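Local coordinates for SUMO-1 cysteine protease S273R (African swine fever virus pig/Kenya/KEN-50/1950, PDB 6LJ9), which is a cysteine protease that probably matures the viral polyproteins pp220 and pp62 into core-shell proteins and blunts host innate immune responses, at residues P79-N84 with N90-E95; D94-R99 with H268-A273; G154-T159 with F238-R243. All coordinates share one frame; numbering follows the deposited sequence.

Contact 1 (P79-N84 with N90-E95); sequences PGPRNN and NFNIDE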
loop_
_atom_site.group_PDB
_atom_site.type_symbol
_atom_site.label_atom_id
_atom_site.label_comp_id
_atom_site.label_asym_id
_atom_site.label_seq_id
_atom_site.Cartn_x
_atom_site.Cartn_y
_atom_site.Cartn_z
ATOM N N PRO B 79 -11.117 -15.794 15.057
ATOM C CA PRO B 79 -11.565 -17.176 15.254
ATOM C C PRO B 79 -12.603 -17.566 14.216
ATOM O O PRO B 79 -13.401 -16.742 13.760
ATOM C CB PRO B 79 -12.166 -17.154 16.663
ATOM C CG PRO B 79 -12.641 -15.748 16.828
ATOM C CD PRO B 79 -11.640 -14.890 16.096
ATOM N N GLY B 80 -12.585 -18.842 13.840
ATOM C CA GLY B 80 -13.508 -19.347 12.852
ATOM C C GLY B 80 -13.225 -20.778 12.445
ATOM O O GLY B 80 -12.245 -21.395 12.875
ATOM N N PRO B 81 -14.093 -21.337 11.595
ATOM C CA PRO B 81 -13.901 -22.720 11.136
ATOM C C PRO B 81 -12.644 -22.883 10.295
ATOM O O PRO B 81 -12.700 -22.841 9.062
ATOM C CB PRO B 81 -15.169 -22.996 10.317
ATOM C CG PRO B 81 -15.646 -21.646 9.889
ATOM C CD PRO B 81 -15.288 -20.712 11.004
ATOM N N ARG B 82 -11.503 -23.073 10.960
ATOM C CA ARG B 82 -10.231 -23.164 10.253
ATOM C C ARG B 82 -10.009 -24.547 9.653
ATOM O O ARG B 82 -9.518 -24.664 8.526
ATOM C CB ARG B 82 -9.085 -22.804 11.199
ATOM C CG ARG B 82 -7.699 -23.020 10.615
ATOM C CD ARG B 82 -6.636 -22.987 11.701
ATOM N NE ARG B 82 -5.339 -23.437 11.208
ATOM C CZ ARG B 82 -4.361 -22.624 10.824
ATOM N NH1 ARG B 82 -4.527 -21.309 10.879
ATOM N NH2 ARG B 82 -3.213 -23.125 10.387
ATOM N N ASN B 83 -10.364 -25.606 10.386
ATOM C CA ASN B 83 -10.097 -26.974 9.954
ATOM C C ASN B 83 -11.370 -27.801 9.821
ATOM O O ASN B 83 -11.323 -29.031 9.911
ATOM C CB ASN B 83 -9.116 -27.653 10.907
ATOM C CG ASN B 83 -7.688 -27.201 10.683
ATOM O OD1 ASN B 83 -7.180 -27.249 9.563
ATOM N ND2 ASN B 83 -7.035 -26.749 11.748
ATOM N N ASN B 84 -12.507 -27.146 9.617
ATOM C CA ASN B 84 -13.746 -27.819 9.265
ATOM C C ASN B 84 -14.433 -26.998 8.185
ATOM O O ASN B 84 -14.017 -25.881 7.869
ATOM C CB ASN B 84 -14.659 -28.017 10.485
ATOM C CG ASN B 84 -15.081 -26.706 11.119
ATOM O OD1 ASN B 84 -16.075 -26.102 10.718
ATOM N ND2 ASN B 84 -14.333 -26.266 12.126
ATOM N N ASN B 90 -21.371 -13.724 9.817
ATOM C CA ASN B 90 -21.049 -12.315 9.618
ATOM C C ASN B 90 -19.933 -11.858 10.546
ATOM O O ASN B 90 -19.201 -10.917 10.221
ATOM C CB ASN B 90 -22.298 -11.455 9.823
ATOM C CG ASN B 90 -23.192 -11.979 10.932
ATOM O OD1 ASN B 90 -22.821 -12.898 11.664
ATOM N ND2 ASN B 90 -24.378 -11.396 11.059
ATOM N N PHE B 91 -19.785 -12.510 11.702
ATOM C CA PHE B 91 -18.711 -12.143 12.619
ATOM C C PHE B 91 -17.358 -12.618 12.105
ATOM O O PHE B 91 -16.356 -11.907 12.237
ATOM C CB PHE B 91 -18.988 -12.712 14.010
ATOM C CG PHE B 91 -20.293 -12.266 14.600
ATOM C CD1 PHE B 91 -20.450 -10.972 15.068
ATOM C CD2 PHE B 91 -21.362 -13.142 14.694
ATOM C CE1 PHE B 91 -21.650 -10.558 15.614
ATOM C CE2 PHE B 91 -22.565 -12.735 15.240
ATOM C CZ PHE B 91 -22.709 -11.441 15.700
ATOM N N ASN B 92 -17.310 -13.817 11.519
ATOM C CA ASN B 92 -16.055 -14.317 10.965
ATOM C C ASN B 92 -15.562 -13.426 9.834
ATOM O O ASN B 92 -14.354 -13.204 9.686
ATOM C CB ASN B 92 -16.231 -15.753 10.467
ATOM C CG ASN B 92 -16.855 -16.660 11.508
ATOM O OD1 ASN B 92 -17.912 -17.249 11.278
ATOM N ND2 ASN B 92 -16.204 -16.778 12.658
ATOM N N ILE B 93 -16.484 -12.900 9.029
ATOM C CA ILE B 93 -16.104 -12.082 7.883
ATOM C C ILE B 93 -15.764 -10.661 8.315
ATOM O O ILE B 93 -14.801 -10.066 7.821
ATOM C CB ILE B 93 -17.226 -12.109 6.832
ATOM C CG1 ILE B 93 -17.445 -13.538 6.332
ATOM C CG2 ILE B 93 -16.904 -11.171 5.680
ATOM C CD1 ILE B 93 -18.658 -13.702 5.448
ATOM N N ASP B 94 -16.544 -10.098 9.241
ATOM C CA ASP B 94 -16.293 -8.731 9.690
ATOM C C ASP B 94 -14.941 -8.623 10.382
ATOM O O ASP B 94 -14.158 -7.707 10.107
ATOM C CB ASP B 94 -17.412 -8.273 10.625
ATOM C CG ASP B 94 -17.375 -6.781 10.892
ATOM O OD1 ASP B 94 -17.433 -6.001 9.919
ATOM O OD2 ASP B 94 -17.295 -6.389 12.075
ATOM N N GLU B 95 -14.649 -9.561 11.285
ATOM C CA GLU B 95 -13.393 -9.530 12.022
ATOM C C GLU B 95 -12.195 -9.872 11.146
ATOM O O GLU B 95 -11.066 -9.513 11.497
ATOM C CB GLU B 95 -13.477 -10.484 13.213
ATOM C CG GLU B 95 -14.563 -10.107 14.208
ATOM C CD GLU B 95 -14.883 -11.225 15.178
ATOM O OE1 GLU B 95 -14.126 -12.217 15.212
ATOM O OE2 GLU B 95 -15.894 -11.113 15.904
#
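The flat carboxamide of Asn92 meets the 79-84 loop with its nitrogen leading: ND2 donates to the backbone O of Pro79 over 3.0 Å, and the same nitrogen lies 3.7 Å from Gly80 CA. The fit is imperfect, because the acceptor stands 19° out of the amide plane and the N-H...O angle is a bent 135°. The other end of the amide is fixed as well, since OD1 is hydrogen-bonded to Thr89 OG1 just ahead of the helix; held at both oxygen and nitrogen, the group has little freedom to flip. With CG anti to the carbonyl carbon (chi1 -51°), the amide swings out to the loop although the bond from CA to CB does not aim at it. One turn later, the Glu95 and Pro79 side chains cross at about a right angle, OE1 of the extended glutamate coming 3.8 Å from Pro79 CD. This is van der Waals packing of a carboxylate oxygen against the CD and CG methylenes. The nearest pair of CA atoms across the contact is Gly80 and Asn92, 5.9 Å apart. Beyond it, Pro81 forms the centre of an inverse gamma turn and offers its O to Arg266. The whole is a surface contact in which a side-chain amide in the first turn of helix 90-103 tethers the backbone of the Pro-Gly-Pro loop that leads into that helix.

Contact 2 (D94-R99 with H268-A273); sequences DETLQR and HLFRIA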
loop_
_atom_site.group_PDB
_atom_site.type_symbol
_atom_site.label_atom_id
_atom_site.label_comp_id
_atom_site.label_asym_id
_atom_site.label_seq_id
_atom_site.Cartn_x
_atom_site.Cartn_y
_atom_site.Cartn_z
ATOM N N ASP B 94 -16.544 -10.098 9.241
ATOM C CA ASP B 94 -16.293 -8.731 9.690
ATOM C C ASP B 94 -14.941 -8.623 10.382
ATOM O O ASP B 94 -14.158 -7.707 10.107
ATOM C CB ASP B 94 -17.412 -8.273 10.625
ATOM C CG ASP B 94 -17.375 -6.781 10.892
ATOM O OD1 ASP B 94 -17.433 -6.001 9.919
ATOM O OD2 ASP B 94 -17.295 -6.389 12.075
ATOM N N GLU B 95 -14.649 -9.561 11.285
ATOM C CA GLU B 95 -13.393 -9.530 12.022
ATOM C C GLU B 95 -12.195 -9.872 11.146
ATOM O O GLU B 95 -11.066 -9.513 11.497
ATOM C CB GLU B 95 -13.477 -10.484 13.213
ATOM C CG GLU B 95 -14.563 -10.107 14.208
ATOM C CD GLU B 95 -14.883 -11.225 15.178
ATOM O OE1 GLU B 95 -14.126 -12.217 15.212
ATOM O OE2 GLU B 95 -15.894 -11.113 15.904
ATOM N N THR B 96 -12.410 -10.550 10.018
ATOM C CA THR B 96 -11.314 -10.818 9.092
ATOM C C THR B 96 -10.982 -9.582 8.263
ATOM O O THR B 96 -9.808 -9.225 8.111
ATOM C CB THR B 96 -11.666 -11.999 8.182
ATOM O OG1 THR B 96 -11.761 -13.196 8.963
ATOM C CG2 THR B 96 -10.603 -12.184 7.106
ATOM N N LEU B 97 -12.006 -8.915 7.724
ATOM C CA LEU B 97 -11.773 -7.718 6.921
ATOM C C LEU B 97 -11.241 -6.569 7.767
ATOM O O LEU B 97 -10.488 -5.728 7.264
ATOM C CB LEU B 97 -13.059 -7.304 6.206
ATOM C CG LEU B 97 -13.620 -8.315 5.203
ATOM C CD1 LEU B 97 -14.843 -7.744 4.503
ATOM C CD2 LEU B 97 -12.557 -8.716 4.193
ATOM N N GLN B 98 -11.620 -6.516 9.047
ATOM C CA GLN B 98 -11.049 -5.516 9.944
ATOM C C GLN B 98 -9.556 -5.734 10.153
ATOM O O GLN B 98 -8.812 -4.766 10.344
ATOM C CB GLN B 98 -11.781 -5.532 11.285
ATOM C CG GLN B 98 -13.161 -4.895 11.253
ATOM C CD GLN B 98 -13.906 -5.059 12.563
ATOM O OE1 GLN B 98 -13.819 -6.100 13.214
ATOM N NE2 GLN B 98 -14.640 -4.026 12.960
ATOM N N ARG B 99 -9.096 -6.988 10.120
ATOM C CA ARG B 99 -7.670 -7.256 10.282
ATOM C C ARG B 99 -6.894 -6.950 9.006
ATOM O O ARG B 99 -5.749 -6.488 9.069
ATOM C CB ARG B 99 -7.448 -8.709 10.702
ATOM C CG ARG B 99 -7.703 -8.974 12.178
ATOM C CD ARG B 99 -7.705 -10.463 12.488
ATOM N NE ARG B 99 -7.702 -10.711 13.927
ATOM C CZ ARG B 99 -8.784 -10.661 14.698
ATOM N NH1 ARG B 99 -9.964 -10.367 14.170
ATOM N NH2 ARG B 99 -8.685 -10.899 15.999
ATOM N N HIS B 268 -5.553 -20.019 6.142
ATOM C CA HIS B 268 -5.011 -18.674 6.008
ATOM C C HIS B 268 -5.883 -17.618 6.673
ATOM O O HIS B 268 -5.410 -16.499 6.903
ATOM C CB HIS B 268 -4.837 -18.309 4.530
ATOM C CG HIS B 268 -3.783 -19.107 3.825
ATOM N ND1 HIS B 268 -2.885 -18.537 2.948
ATOM C CD2 HIS B 268 -3.491 -20.428 3.858
ATOM C CE1 HIS B 268 -2.080 -19.473 2.476
ATOM N NE2 HIS B 268 -2.427 -20.629 3.013
ATOM N N LEU B 269 -7.136 -17.945 6.986
ATOM C CA LEU B 269 -8.091 -16.967 7.490
ATOM C C LEU B 269 -8.168 -16.952 9.012
ATOM O O LEU B 269 -8.112 -15.882 9.628
ATOM C CB LEU B 269 -9.481 -17.245 6.907
ATOM C CG LEU B 269 -9.714 -16.920 5.432
ATOM C CD1 LEU B 269 -11.057 -17.462 4.965
ATOM C CD2 LEU B 269 -9.636 -15.421 5.209
ATOM N N PHE B 270 -8.299 -18.121 9.630
ATOM C CA PHE B 270 -8.656 -18.213 11.035
ATOM C C PHE B 270 -7.523 -18.814 11.853
ATOM O O PHE B 270 -6.636 -19.497 11.331
ATOM C CB PHE B 270 -9.927 -19.047 11.224
ATOM C CG PHE B 270 -11.057 -18.635 10.327
ATOM C CD1 PHE B 270 -11.653 -17.393 10.470
ATOM C CD2 PHE B 270 -11.522 -19.489 9.341
ATOM C CE1 PHE B 270 -12.693 -17.009 9.645
ATOM C CE2 PHE B 270 -12.562 -19.111 8.513
ATOM C CZ PHE B 270 -13.149 -17.869 8.665
ATOM N N ARG B 271 -7.572 -18.544 13.154
ATOM C CA ARG B 271 -6.647 -19.119 14.113
ATOM C C ARG B 271 -7.176 -20.460 14.612
ATOM O O ARG B 271 -8.320 -20.843 14.364
ATOM C CB ARG B 271 -6.424 -18.162 15.286
ATOM C CG ARG B 271 -7.681 -17.842 16.086
ATOM C CD ARG B 271 -7.339 -17.190 17.419
ATOM N NE ARG B 271 -8.531 -16.889 18.208
ATOM C CZ ARG B 271 -9.058 -15.676 18.336
ATOM N NH1 ARG B 271 -8.495 -14.638 17.730
ATOM N NH2 ARG B 271 -10.144 -15.498 19.075
ATOM N N ILE B 272 -6.317 -21.181 15.330
ATOM C CA ILE B 272 -6.665 -22.491 15.876
ATOM C C ILE B 272 -7.368 -22.253 17.210
ATOM O O ILE B 272 -6.723 -22.055 18.240
ATOM C CB ILE B 272 -5.433 -23.385 16.034
ATOM C CG1 ILE B 272 -4.645 -23.429 14.723
ATOM C CG2 ILE B 272 -5.844 -24.788 16.447
ATOM C CD1 ILE B 272 -3.262 -24.019 14.860
ATOM N N ALA B 273 -8.697 -22.262 17.191
ATOM C CA ALA B 273 -9.479 -22.017 18.396
ATOM C C ALA B 273 -10.821 -22.740 18.336
ATOM O O ALA B 273 -11.780 -22.343 18.996
ATOM C CB ALA B 273 -9.690 -20.523 18.596
HETATM O O HOH W 1 -9.005 -13.504 10.247
#
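Thr96 turns its two branches to different partners of the 268-273 segment: with chi1 at -66°, CG2 lies anti to the backbone N and OG1 beside it. The methyl then meets Leu269 CD2 at 3.9 Å, the two side chains crossing at about a right angle, while OG1 passes 4.0 Å from Phe270 CE1. That hydroxyl is hydrogen-bonded to Asn92 O one turn back, and Thr96 OG1 also accepts from a water whose oxygen is 3.1 Å away. The same water donates to Leu269 O, joining helix 90-103 to the C-terminal end of helix 259-269. Leu269 CB sits over the centre of the Phe270 ring, 3.8 Å above its plane. Farther along, Arg99 NH2 lies 4.1 Å from Arg271 NH1, the guanidinium planes 67° apart. Arg99 NH1 donates to Glu95 O at 3.0 Å, the oxygen in the guanidinium plane though the nitrogen stands above the carbonyl plane of Glu95; NE bonds to Phe76 O and NH2 weakly to Leu72 O, while Arg271 NH1 has a weak bond to Lys77 O. The chemistry is thus a small apolar core beside a water bridge. Backbone carbonyls accepting from both guanidinium groups probably offset part of the repulsion between these like charges, and the Glu95 carboxylate, near Arg271 but not in contact, may also ease it.

Contact 3 (G154-T159 with F238-R243); sequences GCVLNT and FYIRAR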
loop_
_atom_site.group_PDB
_atom_site.type_symbol
_atom_site.label_atom_id
_atom_site.label_comp_id
_atom_site.label_asym_id
_atom_site.label_seq_id
_atom_site.Cartn_x
_atom_site.Cartn_y
_atom_site.Cartn_z
ATOM N N GLY B 154 -14.007 -3.242 -0.128
ATOM C CA GLY B 154 -14.342 -4.651 -0.075
ATOM C C GLY B 154 -15.507 -4.966 0.838
ATOM O O GLY B 154 -15.626 -4.395 1.925
ATOM N N CYS B 155 -16.372 -5.880 0.408
ATOM C CA CYS B 155 -17.528 -6.255 1.206
ATOM C C CYS B 155 -17.990 -7.644 0.791
ATOM O O CYS B 155 -17.905 -8.017 -0.382
ATOM C CB CYS B 155 -18.666 -5.241 1.051
ATOM S SG CYS B 155 -19.765 -5.141 2.477
ATOM N N VAL B 156 -18.470 -8.403 1.772
ATOM C CA VAL B 156 -19.048 -9.724 1.558
ATOM C C VAL B 156 -20.485 -9.684 2.048
ATOM O O VAL B 156 -20.743 -9.270 3.184
ATOM C CB VAL B 156 -18.253 -10.822 2.290
ATOM C CG1 VAL B 156 -18.879 -12.184 2.044
ATOM C CG2 VAL B 156 -16.796 -10.807 1.856
ATOM N N LEU B 157 -21.419 -10.110 1.200
ATOM C CA LEU B 157 -22.836 -10.021 1.513
ATOM C C LEU B 157 -23.521 -11.361 1.278
ATOM O O LEU B 157 -23.026 -12.221 0.545
ATOM C CB LEU B 157 -23.528 -8.925 0.690
ATOM C CG LEU B 157 -23.460 -9.014 -0.833
ATOM C CD1 LEU B 157 -24.814 -9.406 -1.406
ATOM C CD2 LEU B 157 -22.990 -7.694 -1.412
ATOM N N ASN B 158 -24.678 -11.519 1.917
ATOM C CA ASN B 158 -25.471 -12.739 1.843
ATOM C C ASN B 158 -26.622 -12.519 0.870
ATOM O O ASN B 158 -27.409 -11.580 1.035
ATOM C CB ASN B 158 -25.999 -13.119 3.227
ATOM C CG ASN B 158 -26.578 -14.520 3.271
ATOM O OD1 ASN B 158 -26.862 -15.123 2.237
ATOM N ND2 ASN B 158 -26.759 -15.044 4.477
ATOM N N THR B 159 -26.724 -13.386 -0.137
ATOM C CA THR B 159 -27.776 -13.301 -1.140
ATOM C C THR B 159 -29.048 -14.030 -0.727
ATOM O O THR B 159 -29.907 -14.280 -1.578
ATOM C CB THR B 159 -27.282 -13.859 -2.478
ATOM O OG1 THR B 159 -26.897 -15.229 -2.315
ATOM C CG2 THR B 159 -26.094 -13.058 -2.982
ATOM N N PHE B 238 -11.544 -14.907 -0.356
ATOM C CA PHE B 238 -10.350 -15.103 -1.172
ATOM C C PHE B 238 -10.327 -14.149 -2.359
ATOM O O PHE B 238 -9.257 -13.683 -2.765
ATOM C CB PHE B 238 -10.267 -16.551 -1.652
ATOM C CG PHE B 238 -9.103 -16.823 -2.564
ATOM C CD1 PHE B 238 -7.845 -17.079 -2.044
ATOM C CD2 PHE B 238 -9.266 -16.828 -3.940
ATOM C CE1 PHE B 238 -6.770 -17.330 -2.879
ATOM C CE2 PHE B 238 -8.195 -17.079 -4.780
ATOM C CZ PHE B 238 -6.946 -17.330 -4.247
ATOM N N TYR B 239 -11.496 -13.860 -2.936
ATOM C CA TYR B 239 -11.558 -12.917 -4.047
ATOM C C TYR B 239 -11.057 -11.544 -3.621
ATOM O O TYR B 239 -10.252 -10.918 -4.320
ATOM C CB TYR B 239 -12.988 -12.829 -4.582
ATOM C CG TYR B 239 -13.145 -11.912 -5.777
ATOM C CD1 TYR B 239 -12.852 -12.358 -7.059
ATOM C CD2 TYR B 239 -13.591 -10.606 -5.624
ATOM C CE1 TYR B 239 -12.995 -11.528 -8.155
ATOM C CE2 TYR B 239 -13.738 -9.767 -6.715
ATOM C CZ TYR B 239 -13.439 -10.235 -7.977
ATOM O OH TYR B 239 -13.582 -9.407 -9.067
ATOM N N ILE B 240 -11.518 -11.063 -2.464
ATOM C CA ILE B 240 -11.081 -9.760 -1.970
ATOM C C ILE B 240 -9.581 -9.766 -1.703
ATOM O O ILE B 240 -8.866 -8.822 -2.061
ATOM C CB ILE B 240 -11.878 -9.368 -0.713
ATOM C CG1 ILE B 240 -13.358 -9.172 -1.057
ATOM C CG2 ILE B 240 -11.288 -8.117 -0.075
ATOM C CD1 ILE B 240 -14.220 -8.783 0.127
ATOM N N ARG B 241 -9.079 -10.834 -1.080
ATOM C CA ARG B 241 -7.656 -10.898 -0.760
ATOM C C ARG B 241 -6.806 -10.989 -2.022
ATOM O O ARG B 241 -5.746 -10.355 -2.110
ATOM C CB ARG B 241 -7.375 -12.083 0.163
ATOM C CG ARG B 241 -5.918 -12.211 0.577
ATOM C CD ARG B 241 -5.414 -10.923 1.207
ATOM N NE ARG B 241 -4.007 -11.004 1.584
ATOM C CZ ARG B 241 -3.577 -11.318 2.802
ATOM N NH1 ARG B 241 -4.447 -11.580 3.768
ATOM N NH2 ARG B 241 -2.276 -11.366 3.055
ATOM N N ALA B 242 -7.251 -11.769 -3.010
ATOM C CA ALA B 242 -6.500 -11.878 -4.257
ATOM C C ALA B 242 -6.471 -10.549 -5.003
ATOM O O ALA B 242 -5.433 -10.167 -5.556
ATOM C CB ALA B 242 -7.095 -12.975 -5.137
ATOM N N ARG B 243 -7.597 -9.832 -5.033
ATOM C CA ARG B 243 -7.615 -8.522 -5.678
ATOM C C ARG B 243 -6.742 -7.529 -4.921
ATOM O O ARG B 243 -6.110 -6.656 -5.529
ATOM C CB ARG B 243 -9.048 -7.999 -5.783
ATOM C CG ARG B 243 -9.986 -8.881 -6.592
ATOM C CD ARG B 243 -9.717 -8.796 -8.084
ATOM N NE ARG B 243 -10.028 -7.476 -8.625
ATOM C CZ ARG B 243 -9.114 -6.577 -8.974
ATOM N NH1 ARG B 243 -7.824 -6.857 -8.844
ATOM N NH2 ARG B 243 -9.487 -5.401 -9.457
#
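Ile240 gives up more surface to this contact than any other residue, 66 Å², and Gly154 and Val156 supply most of what faces it. The isoleucine points from helix 232-244 toward the strand, and its outer methyl, CD1, does the touching. With CG1 anti to the carbonyl carbon (chi1 -65°) and CD1 anti to CA (chi2 -180°), the side chain is stretched to its full length, carrying that methyl to the strand backbone. There CD1 lies 3.6 Å from Cys155 N and 4.1 Å from Gly154 C, so it rests on the peptide joining those two residues. At Gly154, which has no side chain, strand and helix come near each other: Gly154 CA is 6.4 Å from Ile240 CA, the nearest such pair across the contact. Val156 adds the apolar side-chain partner. Its CG2 meets Ile240 CD1 at 3.7 Å, the two side chains meeting at a slant, so that one methyl of the isoleucine is shared between the peptide and the valine. No hydrogen bond crosses the contact. Cys155 turns its side chain away from the helix, where SG forms the disulfide with Cys110. The axes of strand 154-158 and helix 238-243 run nearly antiparallel, at 168°, and approach to 9.1 Å. Strand 152-158 lies between 107-109 and 169-175 in the mixed sheet of the Ulp1-type catalytic domain, and helix 232-244, which begins at the nucleophile Cys232 inferred for this enzyme, packs against it. Helix 90-103 closes the same apolar cluster, with Ile93 touching Val156 and Trp100 touching Ile240, while Val156 also meets Trp169 on strand 169-175.

In the fold
Helix 90-103 touches all three contacts. Its residues 90-95 and 94-99 take part in contacts 1 and 2, which share Asp94 and Glu95 and have centres about 6 Å apart, and its Ile93 packs against Val156 of contact 3. Contact 1 lies at the surface and depends on a side-chain amide bonded to a loop carbonyl; contacts 2 and 3 are buried. Of these, contact 2 mixes methyl packing with a bridging water and paired arginines, whereas contact 3, its centre about 14 Å from those of the others, is methyl packing on a strand peptide and a valine, with no hydrogen bond across it. Arg82 joins the first two directly, its NH1 probably hydrogen-bonded to Phe270 O.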